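Local coordinates for mandelate racemase/muconate lactonizing enzyme family protein (Bradyrhizobium sp. ORS 278, PDB 3TOY) that belongs to the mandelate racemase/muconate lactonizing enzyme family of the enolase superfamily and binds a calcium ion through acidic side chains, at residues A[156-168]-A[178-190]. Residues are numbered along the deposited sequence; the frame is centred on the assembly and turned at random.
With P4C (O-acetaldehydyl-hexaethylene glycol), chain R; ACT (acetate ion), chain F.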
# COMPACT_ATOMS: atom_id res chain seq x y z
N PRO A 156 -8.41 10.15 -41.07
CA PRO A 156 -8.45 11.44 -40.42
C PRO A 156 -8.34 11.26 -38.91
O PRO A 156 -9.11 10.50 -38.31
CB PRO A 156 -9.83 12.00 -40.80
CG PRO A 156 -10.23 11.22 -42.02
CD PRO A 156 -9.64 9.87 -41.83
N ILE A 157 -7.36 11.93 -38.31
CA ILE A 157 -7.17 11.94 -36.85
C ILE A 157 -7.55 13.31 -36.29
O ILE A 157 -7.11 14.34 -36.80
CB ILE A 157 -5.68 11.69 -36.50
CG1 ILE A 157 -5.17 10.37 -37.10
CG2 ILE A 157 -5.49 11.72 -34.95
CD1 ILE A 157 -5.87 9.12 -36.54
N PRO A 158 -8.37 13.34 -35.20
CA PRO A 158 -8.71 14.65 -34.66
C PRO A 158 -7.46 15.43 -34.28
O PRO A 158 -6.50 14.87 -33.73
CB PRO A 158 -9.56 14.32 -33.42
CG PRO A 158 -10.05 12.91 -33.63
CD PRO A 158 -9.00 12.23 -34.48
N ALA A 159 -7.48 16.73 -34.58
CA ALA A 159 -6.34 17.58 -34.35
C ALA A 159 -6.71 18.80 -33.52
O ALA A 159 -7.89 19.22 -33.48
CB ALA A 159 -5.73 18.03 -35.70
N TYR A 160 -5.72 19.38 -32.87
CA TYR A 160 -5.92 20.68 -32.26
C TYR A 160 -4.83 21.62 -32.69
O TYR A 160 -3.71 21.21 -33.01
CB TYR A 160 -5.99 20.62 -30.73
CG TYR A 160 -4.70 20.20 -30.06
CD1 TYR A 160 -3.74 21.15 -29.69
CD2 TYR A 160 -4.45 18.86 -29.77
CE1 TYR A 160 -2.56 20.77 -29.07
CE2 TYR A 160 -3.27 18.47 -29.17
CZ TYR A 160 -2.34 19.43 -28.80
OH TYR A 160 -1.20 19.04 -28.17
N ASP A 161 -5.17 22.91 -32.67
CA ASP A 161 -4.27 23.95 -33.12
C ASP A 161 -3.49 24.52 -31.94
O ASP A 161 -4.07 25.01 -30.97
CB ASP A 161 -5.08 25.05 -33.83
CG ASP A 161 -4.28 25.78 -34.90
OD1 ASP A 161 -3.13 25.37 -35.20
OD2 ASP A 161 -4.82 26.76 -35.46
N SER A 162 -2.17 24.45 -32.03
CA SER A 162 -1.33 24.68 -30.88
C SER A 162 -0.69 26.05 -30.94
O SER A 162 0.13 26.33 -31.82
CB SER A 162 -0.29 23.55 -30.82
OG SER A 162 0.44 23.57 -29.61
N TYR A 163 -1.05 26.91 -29.99
CA TYR A 163 -0.56 28.27 -29.93
C TYR A 163 0.31 28.57 -28.72
O TYR A 163 0.38 27.78 -27.77
CB TYR A 163 -1.75 29.23 -29.93
CG TYR A 163 -2.52 29.22 -31.23
CD1 TYR A 163 -2.15 30.06 -32.29
CD2 TYR A 163 -3.63 28.42 -31.41
CE1 TYR A 163 -2.86 30.07 -33.48
CE2 TYR A 163 -4.35 28.42 -32.60
CZ TYR A 163 -3.96 29.25 -33.63
OH TYR A 163 -4.67 29.26 -34.81
N GLY A 164 0.99 29.71 -28.75
CA GLY A 164 1.67 30.23 -27.57
C GLY A 164 0.61 30.93 -26.75
O GLY A 164 -0.57 30.61 -26.84
N VAL A 165 1.03 31.88 -25.92
CA VAL A 165 0.06 32.67 -25.17
C VAL A 165 -0.88 33.37 -26.15
O VAL A 165 -0.43 33.98 -27.12
CB VAL A 165 0.76 33.73 -24.30
CG1 VAL A 165 -0.26 34.65 -23.62
CG2 VAL A 165 1.68 33.05 -23.28
N LEU A 166 -2.18 33.25 -25.92
CA LEU A 166 -3.18 33.92 -26.75
C LEU A 166 -3.81 35.10 -26.04
O LEU A 166 -3.80 35.20 -24.81
CB LEU A 166 -4.28 32.94 -27.18
CG LEU A 166 -3.94 31.92 -28.26
CD1 LEU A 166 -4.98 30.82 -28.31
CD2 LEU A 166 -3.79 32.59 -29.64
N ASP A 167 -4.37 35.99 -26.84
CA ASP A 167 -5.23 37.06 -26.34
C ASP A 167 -6.49 37.05 -27.20
O ASP A 167 -6.40 37.23 -28.43
CB ASP A 167 -4.49 38.40 -26.43
CG ASP A 167 -5.37 39.58 -26.05
OD1 ASP A 167 -6.14 39.47 -25.07
OD2 ASP A 167 -5.30 40.61 -26.75
N ALA A 168 -7.64 36.81 -26.60
CA ALA A 168 -8.89 36.75 -27.36
C ALA A 168 -9.10 37.99 -28.25
O ALA A 168 -9.50 37.86 -29.41
CB ALA A 168 -10.10 36.52 -26.44
N ALA A 178 -8.77 29.60 -37.87
CA ALA A 178 -8.50 28.24 -37.43
C ALA A 178 -9.78 27.41 -37.33
O ALA A 178 -9.83 26.28 -37.83
CB ALA A 178 -7.76 28.25 -36.09
N CYS A 179 -10.82 27.96 -36.70
CA CYS A 179 -12.05 27.21 -36.45
C CYS A 179 -13.00 27.16 -37.64
O CYS A 179 -13.62 26.13 -37.92
CB CYS A 179 -12.80 27.79 -35.25
SG CYS A 179 -11.95 27.57 -33.66
N ASP A 180 -13.12 28.29 -38.34
CA ASP A 180 -14.12 28.42 -39.38
C ASP A 180 -13.60 27.87 -40.70
O ASP A 180 -14.30 27.15 -41.39
CB ASP A 180 -14.57 29.89 -39.51
CG ASP A 180 -15.31 30.38 -38.27
OD1 ASP A 180 -16.15 29.62 -37.74
OD2 ASP A 180 -15.05 31.52 -37.82
N GLU A 181 -12.35 28.19 -41.03
CA GLU A 181 -11.76 27.73 -42.28
C GLU A 181 -11.16 26.33 -42.20
O GLU A 181 -11.48 25.46 -43.01
CB GLU A 181 -10.71 28.72 -42.75
CG GLU A 181 -9.92 28.26 -43.96
CD GLU A 181 -8.99 29.34 -44.47
OE1 GLU A 181 -9.23 30.53 -44.16
OE2 GLU A 181 -8.01 29.00 -45.17
N HIS A 182 -10.26 26.11 -41.24
CA HIS A 182 -9.59 24.81 -41.11
C HIS A 182 -10.41 23.77 -40.34
O HIS A 182 -10.06 22.60 -40.31
CB HIS A 182 -8.20 24.98 -40.49
CG HIS A 182 -7.24 25.71 -41.37
ND1 HIS A 182 -6.68 25.15 -42.50
CD2 HIS A 182 -6.72 26.96 -41.27
CE1 HIS A 182 -5.87 26.03 -43.07
NE2 HIS A 182 -5.87 27.13 -42.34
N GLY A 183 -11.51 24.20 -39.74
CA GLY A 183 -12.44 23.30 -39.08
C GLY A 183 -11.95 22.75 -37.74
O GLY A 183 -12.48 21.76 -37.26
N PHE A 184 -10.93 23.38 -37.16
CA PHE A 184 -10.45 22.99 -35.81
C PHE A 184 -11.57 23.07 -34.78
O PHE A 184 -12.31 24.04 -34.74
CB PHE A 184 -9.31 23.90 -35.35
CG PHE A 184 -7.96 23.50 -35.89
CD1 PHE A 184 -7.34 22.33 -35.46
CD2 PHE A 184 -7.30 24.30 -36.81
CE1 PHE A 184 -6.10 21.95 -35.94
CE2 PHE A 184 -6.05 23.93 -37.31
CZ PHE A 184 -5.45 22.76 -36.87
N ARG A 185 -11.68 22.04 -33.94
CA ARG A 185 -12.66 22.03 -32.87
C ARG A 185 -11.97 21.96 -31.50
O ARG A 185 -12.59 21.66 -30.50
CB ARG A 185 -13.61 20.82 -33.03
CG ARG A 185 -14.54 20.88 -34.25
CD ARG A 185 -15.66 21.92 -34.08
NE ARG A 185 -15.27 23.23 -34.60
CZ ARG A 185 -15.60 23.69 -35.81
NH1 ARG A 185 -16.35 22.96 -36.63
NH2 ARG A 185 -15.18 24.89 -36.20
N ALA A 186 -10.67 22.25 -31.49
CA ALA A 186 -9.87 22.22 -30.27
C ALA A 186 -8.66 23.14 -30.45
O ALA A 186 -8.03 23.13 -31.51
CB ALA A 186 -9.42 20.78 -29.99
N ILE A 187 -8.37 23.94 -29.42
CA ILE A 187 -7.31 24.94 -29.40
C ILE A 187 -6.48 24.80 -28.11
O ILE A 187 -7.06 24.68 -27.03
CB ILE A 187 -7.90 26.37 -29.36
CG1 ILE A 187 -8.78 26.63 -30.59
CG2 ILE A 187 -6.80 27.40 -29.32
CD1 ILE A 187 -7.98 26.61 -31.88
N LYS A 188 -5.16 24.84 -28.22
CA LYS A 188 -4.30 24.86 -27.02
C LYS A 188 -3.57 26.18 -26.91
O LYS A 188 -3.08 26.72 -27.91
CB LYS A 188 -3.28 23.72 -27.03
CG LYS A 188 -2.41 23.65 -25.74
CD LYS A 188 -1.69 22.32 -25.66
CE LYS A 188 -0.46 22.28 -26.55
NZ LYS A 188 0.25 20.98 -26.46
N SER A 189 -3.52 26.72 -25.70
CA SER A 189 -2.71 27.90 -25.45
C SER A 189 -1.78 27.68 -24.24
O SER A 189 -1.77 26.59 -23.65
CB SER A 189 -3.60 29.11 -25.23
OG SER A 189 -2.83 30.30 -25.26
N LYS A 190 -0.99 28.71 -23.89
CA LYS A 190 0.05 28.59 -22.86
C LYS A 190 -0.26 29.39 -21.61
O LYS A 190 -0.85 30.48 -21.66
CB LYS A 190 1.42 29.05 -23.37
CG LYS A 190 1.86 28.53 -24.71
CD LYS A 190 2.10 27.05 -24.68
CE LYS A 190 3.25 26.65 -25.61
NZ LYS A 190 3.16 25.16 -25.81
O1 P4C R . -10.99 9.96 -23.01
C2 P4C R . -10.38 10.27 -24.27
C3 P4C R . -11.30 9.92 -25.43
O4 P4C R . -10.48 9.87 -26.61
C5 P4C R . -11.20 9.59 -27.81
C6 P4C R . -10.65 10.43 -28.98
O7 P4C R . -11.20 11.74 -28.91
C8 P4C R . -10.67 12.71 -29.82
C9 P4C R . -11.84 13.51 -30.42
O10 P4C R . -12.13 14.73 -29.75
C11 P4C R . -13.51 15.14 -29.88
C12 P4C R . -14.40 14.48 -28.82
O13 P4C R . -15.12 15.45 -28.05
C14 P4C R . -15.58 14.96 -26.78
C15 P4C R . -14.61 15.29 -25.64
O16 P4C R . -15.13 16.28 -24.73
C17 P4C R . -14.11 16.96 -23.98
C18 P4C R . -14.61 18.29 -23.39
O19 P4C R . -14.48 19.35 -24.35
C20 P4C R . -15.42 20.42 -24.16
C21 P4C R . -15.54 21.27 -25.43
O22 P4C R . -16.28 20.58 -26.44
C ACT F . 6.06 23.04 -26.52
O ACT F . 5.74 22.48 -27.60
OXT ACT F . 5.20 23.04 -25.62
CH3 ACT F . 7.40 23.68 -26.31
O HOH W 1 -10.42 19.55 -34.36
O HOH W 2 0.46 25.25 -27.33
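Lys188 reaches across from strand 186-190 to Tyr160 and Ser162 of strand 157-162, and it illustrates how one residue can serve both the parallel strand pairing, through its backbone, and a polar cluster, through its side chain. Its CB lies 3.7 Å from Tyr160 CE1, and CD continues along the same ring atom. The chain then bends (chi3 79°), bringing CE to 3.4 Å from Ser162 OG, while NZ donates to Tyr160 OH at 3.0 Å. The ammonium also forms salt bridges with Glu245, a calcium ligand, and Glu341, which also hydrogen-bonds Ser162 OG.

The two strands run parallel: Lys188 N donates nearly straight (174°) to Asp161 O, and Lys188 O receives Tyr163 N. On the other face of the sheet, Asp161 CB sits 3.6 Å above the centroid of the Phe184 ring, with the carboxylate stacked almost parallel to the ring plane (7°). Ser189 OG closes the far end, donating to Gly164 O at 2.8 Å. Strand 157-162, helix 168-181 and strand 186-190 form a beta-alpha-beta unit of the enolase-superfamily barrel, with the Lys188 side chain about 4 Å from a bound calcium ion.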